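PDB 2R5F: transcriptional regulator, putative, which probably acts as a SorC-family DNA-binding transcription factor, with a domain thought to bind a sugar effector. Local coordinates for residues S152-E164 with L184-F198. Numbering follows the deposited sequence.
Sequences SITLAIVGIGELE and LAERGAVGDICLRYF
L163 sends CD1 to the Y197 ring, the two side chains crossing at about a right angle with CD1 3.6 Å from CE2. The same methyl reaches the CB atoms of L184 and A189, while CD2 turns to the CB of A185. D192 CB covers the centre of one Y197 face and L184 CD1 lies off-centre over the other. D192 itself has CG between its backbone N and carbonyl carbon (chi1 81°), which puts OD1 3.4 Å from G161 CA and lets OD2 accept from L195 N, an Asx motif at the I193–R196 type I' turn. Farther along, the I193 and V158 side chains cross at about a right angle, I193 CG2 3.8 Å from V158 CB, and I193 CG1 runs beside I160 CG1; I160 CG2 meets the edge of F198, and helix 237-245 packs on I160, I193 and F198. G161 and D192 form an antiparallel hydrogen-bonded pair: G161 N lies in the carbonyl plane of D192 O, at 2.9 Å, and D192 N donates back to G161 O. L163 N donates a nearly straight hydrogen bond to V190 O, from above the carbonyl plane; V190 and G191 form a classic bulge opposite F198. A water bridges G159 O and C194 N. Three backbone bonds thus set the register, with apolar packing at both ends.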
ATOM      1  N   SER A 152       7.350 -13.015   7.540  1.00 48.69           N
ATOM      2  CA  SER A 152       6.458 -12.929   8.701  1.00 47.32           C
ATOM      3  C   SER A 152       5.283 -11.972   8.439  1.00 46.13           C
ATOM      4  O   SER A 152       4.249 -12.050   9.116  1.00 46.42           O
ATOM      5  CB  SER A 152       7.229 -12.524   9.974  1.00 47.24           C
ATOM      6  OG  SER A 152       8.493 -13.183  10.085  1.00 47.02           O
ATOM      7  N   ILE A 153       5.426 -11.083   7.462  1.00 44.26           N
ATOM      8  CA  ILE A 153       4.382 -10.068   7.206  1.00 42.78           C
ATOM      9  C   ILE A 153       2.983 -10.638   6.967  1.00 41.87           C
ATOM     10  O   ILE A 153       2.811 -11.574   6.196  1.00 41.89           O
ATOM     11  CB  ILE A 153       4.785  -9.103   6.093  1.00 42.80           C
ATOM     12  CG1 ILE A 153       5.876  -8.156   6.620  1.00 42.86           C
ATOM     13  CG2 ILE A 153       3.583  -8.278   5.615  1.00 41.49           C
ATOM     14  CD1 ILE A 153       6.728  -7.662   5.524  1.00 45.93           C
ATOM     15  N   THR A 154       2.002 -10.067   7.663  1.00 40.95           N
ATOM     16  CA  THR A 154       0.628 -10.522   7.619  1.00 39.62           C
ATOM     17  C   THR A 154      -0.324  -9.485   7.041  1.00 38.60           C
ATOM     18  O   THR A 154      -1.397  -9.837   6.587  1.00 38.70           O
ATOM     19  CB  THR A 154       0.137 -10.937   9.017  1.00 39.87           C
ATOM     20  OG1 THR A 154       0.026  -9.783   9.855  1.00 40.03           O
ATOM     21  CG2 THR A 154       1.087 -11.914   9.638  1.00 40.89           C
ATOM     22  N   LEU A 155       0.067  -8.213   7.084  1.00 37.67           N
ATOM     23  CA  LEU A 155      -0.675  -7.126   6.469  1.00 36.94           C
ATOM     24  C   LEU A 155       0.273  -6.230   5.686  1.00 36.44           C
ATOM     25  O   LEU A 155       1.087  -5.512   6.282  1.00 36.73           O
ATOM     26  CB  LEU A 155      -1.385  -6.294   7.531  1.00 37.19           C
ATOM     27  CG  LEU A 155      -2.068  -4.961   7.134  1.00 35.51           C
ATOM     28  CD1 LEU A 155      -3.213  -5.131   6.156  1.00 34.47           C
ATOM     29  CD2 LEU A 155      -2.559  -4.267   8.391  1.00 37.09           C
ATOM     30  N   ALA A 156       0.206  -6.292   4.361  1.00 36.21           N
ATOM     31  CA  ALA A 156       0.958  -5.325   3.529  1.00 36.19           C
ATOM     32  C   ALA A 156       0.077  -4.175   3.140  1.00 35.52           C
ATOM     33  O   ALA A 156      -1.008  -4.377   2.632  1.00 35.80           O
ATOM     34  CB  ALA A 156       1.577  -5.993   2.292  1.00 36.21           C
ATOM     35  N   ILE A 157       0.551  -2.952   3.384  1.00 35.74           N
ATOM     36  CA  ILE A 157      -0.136  -1.755   2.969  1.00 35.22           C
ATOM     37  C   ILE A 157       0.655  -1.091   1.838  1.00 36.01           C
ATOM     38  O   ILE A 157       1.806  -0.706   2.020  1.00 36.74           O
ATOM     39  CB  ILE A 157      -0.290  -0.744   4.143  1.00 35.75           C
ATOM     40  CG1 ILE A 157      -0.787  -1.462   5.408  1.00 33.72           C
ATOM     41  CG2 ILE A 157      -1.178   0.451   3.687  1.00 34.83           C
ATOM     42  CD1 ILE A 157      -0.789  -0.636   6.596  1.00 34.79           C
ATOM     43  N   VAL A 158       0.045  -0.955   0.667  1.00 36.72           N
ATOM     44  CA  VAL A 158       0.790  -0.557  -0.550  1.00 36.62           C
ATOM     45  C   VAL A 158       0.051   0.496  -1.362  1.00 37.46           C
ATOM     46  O   VAL A 158      -1.184   0.481  -1.457  1.00 38.89           O
ATOM     47  CB  VAL A 158       1.122  -1.795  -1.483  1.00 37.80           C
ATOM     48  CG1 VAL A 158       1.976  -2.868  -0.758  1.00 34.60           C
ATOM     49  CG2 VAL A 158      -0.150  -2.420  -2.076  1.00 36.25           C
ATOM     50  N   GLY A 159       0.797   1.422  -1.949  1.00 37.42           N
ATOM     51  CA  GLY A 159       0.224   2.338  -2.897  1.00 37.53           C
ATOM     52  C   GLY A 159       0.377   1.640  -4.233  1.00 37.76           C
ATOM     53  O   GLY A 159       1.039   0.614  -4.325  1.00 36.78           O
ATOM     54  N   ILE A 160      -0.235   2.193  -5.266  1.00 38.11           N
ATOM     55  CA  ILE A 160      -0.143   1.620  -6.603  1.00 38.71           C
ATOM     56  C   ILE A 160       0.280   2.772  -7.502  1.00 39.74           C
ATOM     57  O   ILE A 160      -0.398   3.788  -7.557  1.00 39.78           O
ATOM     58  CB  ILE A 160      -1.501   0.974  -7.021  1.00 39.05           C
ATOM     59  CG1 ILE A 160      -1.805  -0.239  -6.115  1.00 39.30           C
ATOM     60  CG2 ILE A 160      -1.494   0.522  -8.501  1.00 39.28           C
ATOM     61  CD1 ILE A 160      -3.272  -0.545  -5.958  1.00 40.82           C
ATOM     62  N   GLY A 161       1.434   2.643  -8.158  1.00 40.60           N
ATOM     63  CA  GLY A 161       1.893   3.674  -9.088  1.00 41.97           C
ATOM     64  C   GLY A 161       1.453   3.415 -10.531  1.00 43.00           C
ATOM     65  O   GLY A 161       1.371   2.270 -10.973  1.00 43.15           O
ATOM     66  N   GLU A 162       1.181   4.479 -11.272  1.00 44.15           N
ATOM     67  CA  GLU A 162       0.924   4.369 -12.710  1.00 45.30           C
ATOM     68  C   GLU A 162       2.205   4.620 -13.524  1.00 45.93           C
ATOM     69  O   GLU A 162       3.045   5.416 -13.111  1.00 45.46           O
ATOM     70  CB  GLU A 162      -0.202   5.341 -13.115  1.00 45.84           C
ATOM     71  CG  GLU A 162       0.180   6.855 -13.249  1.00 49.32           C
ATOM     72  CD  GLU A 162       0.280   7.621 -11.907  1.00 51.16           C
ATOM     73  OE1 GLU A 162       0.850   7.088 -10.924  1.00 53.48           O
ATOM     74  OE2 GLU A 162      -0.210   8.777 -11.835  1.00 51.40           O
ATOM     75  N   LEU A 163       2.350   3.938 -14.669  1.00 47.08           N
ATOM     76  CA  LEU A 163       3.415   4.234 -15.650  1.00 48.05           C
ATOM     77  C   LEU A 163       2.914   5.031 -16.864  1.00 49.22           C
ATOM     78  O   LEU A 163       2.183   4.504 -17.707  1.00 49.05           O
ATOM     79  CB  LEU A 163       4.111   2.957 -16.128  1.00 47.95           C
ATOM     80  CG  LEU A 163       5.631   3.059 -16.329  1.00 48.30           C
ATOM     81  CD1 LEU A 163       6.207   1.698 -16.589  1.00 48.85           C
ATOM     82  CD2 LEU A 163       6.028   4.012 -17.458  1.00 48.70           C
ATOM     83  N   GLU A 164       3.382   6.277 -16.961  1.00 50.46           N
ATOM     84  CA  GLU A 164       2.923   7.308 -17.907  1.00 51.78           C
ATOM     85  C   GLU A 164       1.868   8.151 -17.200  1.00 51.93           C
ATOM     86  O   GLU A 164       2.134   8.722 -16.146  1.00 52.04           O
ATOM     87  CB  GLU A 164       2.329   6.745 -19.213  1.00 52.18           C
ATOM     88  CG  GLU A 164       3.284   6.010 -20.137  1.00 52.44           C
ATOM     89  CD  GLU A 164       2.549   5.260 -21.246  1.00 53.05           C
ATOM     90  OE1 GLU A 164       1.558   5.798 -21.802  1.00 53.97           O
ATOM     91  OE2 GLU A 164       2.971   4.127 -21.568  1.00 55.47           O
ATOM     92  N   LEU A 184      10.343   0.237 -19.590  1.00 46.45           N
ATOM     93  CA  LEU A 184       9.338  -0.699 -19.092  1.00 46.40           C
ATOM     94  C   LEU A 184       8.018  -0.608 -19.858  1.00 46.69           C
ATOM     95  O   LEU A 184       7.463  -1.633 -20.260  1.00 46.78           O
ATOM     96  CB  LEU A 184       9.135  -0.520 -17.590  1.00 45.91           C
ATOM     97  CG  LEU A 184      10.170  -1.248 -16.716  1.00 45.45           C
ATOM     98  CD1 LEU A 184      10.620  -0.404 -15.535  1.00 43.77           C
ATOM     99  CD2 LEU A 184       9.646  -2.599 -16.247  1.00 45.06           C
ATOM    100  N   ALA A 185       7.541   0.618 -20.075  1.00 47.02           N
ATOM    101  CA  ALA A 185       6.276   0.875 -20.770  1.00 47.56           C
ATOM    102  C   ALA A 185       6.176   0.121 -22.107  1.00 47.75           C
ATOM    103  O   ALA A 185       5.283  -0.713 -22.303  1.00 47.63           O
ATOM    104  CB  ALA A 185       6.091   2.381 -20.978  1.00 47.38           C
ATOM    105  N   GLU A 186       7.121   0.400 -23.000  1.00 48.10           N
ATOM    106  CA  GLU A 186       7.201  -0.255 -24.301  1.00 48.48           C
ATOM    107  C   GLU A 186       7.324  -1.774 -24.201  1.00 48.28           C
ATOM    108  O   GLU A 186       6.967  -2.498 -25.135  1.00 47.91           O
ATOM    109  CB  GLU A 186       8.372   0.321 -25.109  1.00 48.50           C
ATOM    110  CG  GLU A 186       8.212   1.804 -25.471  1.00 48.76           C
ATOM    111  CD  GLU A 186       9.522   2.392 -26.082  1.00 49.26           C
ATOM    112  OE1 GLU A 186      10.675   1.790 -25.913  1.00 50.61           O
ATOM    113  OE2 GLU A 186       9.392   3.461 -26.734  1.00 50.15           O
ATOM    114  N   ARG A 187       7.826  -2.265 -23.073  1.00 48.38           N
ATOM    115  CA  ARG A 187       7.927  -3.707 -22.914  1.00 48.48           C
ATOM    116  C   ARG A 187       6.570  -4.313 -22.540  1.00 47.93           C
ATOM    117  O   ARG A 187       6.220  -5.376 -23.071  1.00 48.51           O
ATOM    118  CB  ARG A 187       9.084  -4.134 -21.989  1.00 48.42           C
ATOM    119  CG  ARG A 187       9.908  -5.292 -22.614  1.00 49.25           C
ATOM    120  CD  ARG A 187      11.213  -5.600 -21.880  1.00 49.21           C
ATOM    121  NE  ARG A 187      10.988  -6.356 -20.647  1.00 51.12           N
ATOM    122  CZ  ARG A 187      11.905  -7.110 -20.039  1.00 52.06           C
ATOM    123  NH1 ARG A 187      11.590  -7.750 -18.916  1.00 53.22           N
ATOM    124  NH2 ARG A 187      13.134  -7.234 -20.543  1.00 52.64           N
ATOM    125  N   GLY A 188       5.802  -3.618 -21.685  1.00 46.92           N
ATOM    126  CA  GLY A 188       4.410  -3.974 -21.384  1.00 44.86           C
ATOM    127  C   GLY A 188       3.800  -3.417 -20.088  1.00 44.09           C
ATOM    128  O   GLY A 188       2.610  -3.607 -19.835  1.00 43.79           O
ATOM    129  N   ALA A 189       4.597  -2.726 -19.270  1.00 42.67           N
ATOM    130  CA  ALA A 189       4.152  -2.282 -17.939  1.00 40.86           C
ATOM    131  C   ALA A 189       3.174  -1.115 -17.956  1.00 40.15           C
ATOM    132  O   ALA A 189       3.321  -0.187 -18.757  1.00 39.83           O
ATOM    133  CB  ALA A 189       5.342  -1.953 -17.057  1.00 40.88           C
ATOM    134  N   VAL A 190       2.183  -1.190 -17.058  1.00 38.71           N
ATOM    135  CA  VAL A 190       1.169  -0.146 -16.861  1.00 38.18           C
ATOM    136  C   VAL A 190       1.279   0.482 -15.467  1.00 37.50           C
ATOM    137  O   VAL A 190       0.793   1.581 -15.241  1.00 36.88           O
ATOM    138  CB  VAL A 190      -0.326  -0.651 -17.059  1.00 37.72           C
ATOM    139  CG1 VAL A 190      -0.535  -1.317 -18.413  1.00 36.85           C
ATOM    140  CG2 VAL A 190      -0.786  -1.561 -15.893  1.00 38.08           C
ATOM    141  N   GLY A 191       1.899  -0.228 -14.533  1.00 37.70           N
ATOM    142  CA  GLY A 191       1.945   0.224 -13.133  1.00 37.45           C
ATOM    143  C   GLY A 191       2.942  -0.551 -12.293  1.00 38.35           C
ATOM    144  O   GLY A 191       3.638  -1.436 -12.794  1.00 37.86           O
ATOM    145  N   ASP A 192       2.999  -0.228 -11.001  1.00 39.34           N
ATOM    146  CA  ASP A 192       3.933  -0.878 -10.085  1.00 39.43           C
ATOM    147  C   ASP A 192       3.373  -0.898  -8.680  1.00 39.70           C
ATOM    148  O   ASP A 192       2.613  -0.004  -8.274  1.00 38.82           O
ATOM    149  CB  ASP A 192       5.298  -0.167 -10.081  1.00 39.77           C
ATOM    150  CG  ASP A 192       5.315   1.088  -9.192  1.00 42.36           C
ATOM    151  OD1 ASP A 192       4.925   2.172  -9.663  1.00 45.88           O
ATOM    152  OD2 ASP A 192       5.752   1.007  -8.028  1.00 43.92           O
ATOM    153  N   ILE A 193       3.750  -1.948  -7.956  1.00 39.92           N
ATOM    154  CA  ILE A 193       3.646  -1.995  -6.509  1.00 39.34           C
ATOM    155  C   ILE A 193       5.085  -2.208  -6.029  1.00 40.16           C
ATOM    156  O   ILE A 193       5.781  -3.096  -6.522  1.00 38.53           O
ATOM    157  CB  ILE A 193       2.743  -3.138  -6.008  1.00 39.36           C
ATOM    158  CG1 ILE A 193       1.277  -2.862  -6.375  1.00 39.12           C
ATOM    159  CG2 ILE A 193       2.927  -3.290  -4.506  1.00 37.12           C
ATOM    160  CD1 ILE A 193       0.307  -4.010  -6.172  1.00 37.22           C
ATOM    161  N   CYS A 194       5.523  -1.350  -5.112  1.00 41.03           N
ATOM    162  CA  CYS A 194       6.871  -1.390  -4.525  1.00 43.34           C
ATOM    163  C   CYS A 194       8.008  -1.338  -5.546  1.00 43.53           C
ATOM    164  O   CYS A 194       9.035  -1.952  -5.337  1.00 44.44           O
ATOM    165  CB  CYS A 194       7.050  -2.608  -3.615  1.00 43.36           C
ATOM    166  SG  CYS A 194       6.000  -2.581  -2.135  1.00 45.88           S
ATOM    167  N   LEU A 195       7.812  -0.591  -6.632  1.00 43.75           N
ATOM    168  CA  LEU A 195       8.751  -0.546  -7.743  1.00 43.85           C
ATOM    169  C   LEU A 195       8.853  -1.906  -8.439  1.00 43.26           C
ATOM    170  O   LEU A 195       9.787  -2.165  -9.183  1.00 42.70           O
ATOM    171  CB  LEU A 195      10.130  -0.051  -7.281  1.00 44.60           C
ATOM    172  CG  LEU A 195      10.695   1.173  -8.004  1.00 47.42           C
ATOM    173  CD1 LEU A 195       9.615   2.282  -8.194  1.00 48.46           C
ATOM    174  CD2 LEU A 195      11.890   1.702  -7.247  1.00 47.87           C
ATOM    175  N   ARG A 196       7.873  -2.773  -8.212  1.00 42.79           N
ATOM    176  CA  ARG A 196       7.762  -3.985  -9.028  1.00 41.94           C
ATOM    177  C   ARG A 196       6.656  -3.802 -10.088  1.00 41.43           C
ATOM    178  O   ARG A 196       5.502  -3.659  -9.755  1.00 40.58           O
ATOM    179  CB  ARG A 196       7.503  -5.203  -8.133  1.00 42.33           C
ATOM    180  CG  ARG A 196       8.542  -5.405  -6.997  1.00 42.70           C
ATOM    181  CD  ARG A 196       9.909  -5.739  -7.582  1.00 45.50           C
ATOM    182  NE  ARG A 196      10.896  -6.054  -6.552  1.00 49.02           N
ATOM    183  CZ  ARG A 196      11.632  -7.163  -6.523  1.00 50.26           C
ATOM    184  NH1 ARG A 196      11.516  -8.081  -7.475  1.00 51.73           N
ATOM    185  NH2 ARG A 196      12.487  -7.360  -5.534  1.00 52.46           N
ATOM    186  N   TYR A 197       7.026  -3.849 -11.364  1.00 41.38           N
ATOM    187  CA  TYR A 197       6.112  -3.517 -12.453  1.00 41.17           C
ATOM    188  C   TYR A 197       5.302  -4.707 -12.955  1.00 40.42           C
ATOM    189  O   TYR A 197       5.768  -5.838 -12.922  1.00 40.46           O
ATOM    190  CB  TYR A 197       6.889  -2.819 -13.589  1.00 41.73           C
ATOM    191  CG  TYR A 197       7.301  -1.409 -13.203  1.00 42.93           C
ATOM    192  CD1 TYR A 197       8.468  -1.164 -12.468  1.00 44.25           C
ATOM    193  CD2 TYR A 197       6.503  -0.328 -13.535  1.00 43.89           C
ATOM    194  CE1 TYR A 197       8.825   0.129 -12.090  1.00 43.88           C
ATOM    195  CE2 TYR A 197       6.853   0.960 -13.170  1.00 44.91           C
ATOM    196  CZ  TYR A 197       8.008   1.188 -12.447  1.00 44.70           C
ATOM    197  OH  TYR A 197       8.315   2.495 -12.096  1.00 44.31           O
ATOM    198  N   PHE A 198       4.083  -4.436 -13.408  1.00 39.36           N
ATOM    199  CA  PHE A 198       3.175  -5.454 -13.939  1.00 38.13           C
ATOM    200  C   PHE A 198       2.421  -4.918 -15.149  1.00 38.18           C
ATOM    201  O   PHE A 198       2.338  -3.700 -15.358  1.00 37.40           O
ATOM    202  CB  PHE A 198       2.172  -5.935 -12.884  1.00 37.91           C
ATOM    203  CG  PHE A 198       1.445  -4.824 -12.176  1.00 37.69           C
ATOM    204  CD1 PHE A 198       0.378  -4.167 -12.779  1.00 36.38           C
ATOM    205  CD2 PHE A 198       1.829  -4.430 -10.912  1.00 38.84           C
ATOM    206  CE1 PHE A 198      -0.284  -3.134 -12.144  1.00 35.91           C
ATOM    207  CE2 PHE A 198       1.153  -3.390 -10.251  1.00 39.52           C
ATOM    208  CZ  PHE A 198       0.105  -2.741 -10.866  1.00 36.75           C
TER
HETATM  209  O   HOH W   1       3.992   0.689  -4.058  1.00 32.07           O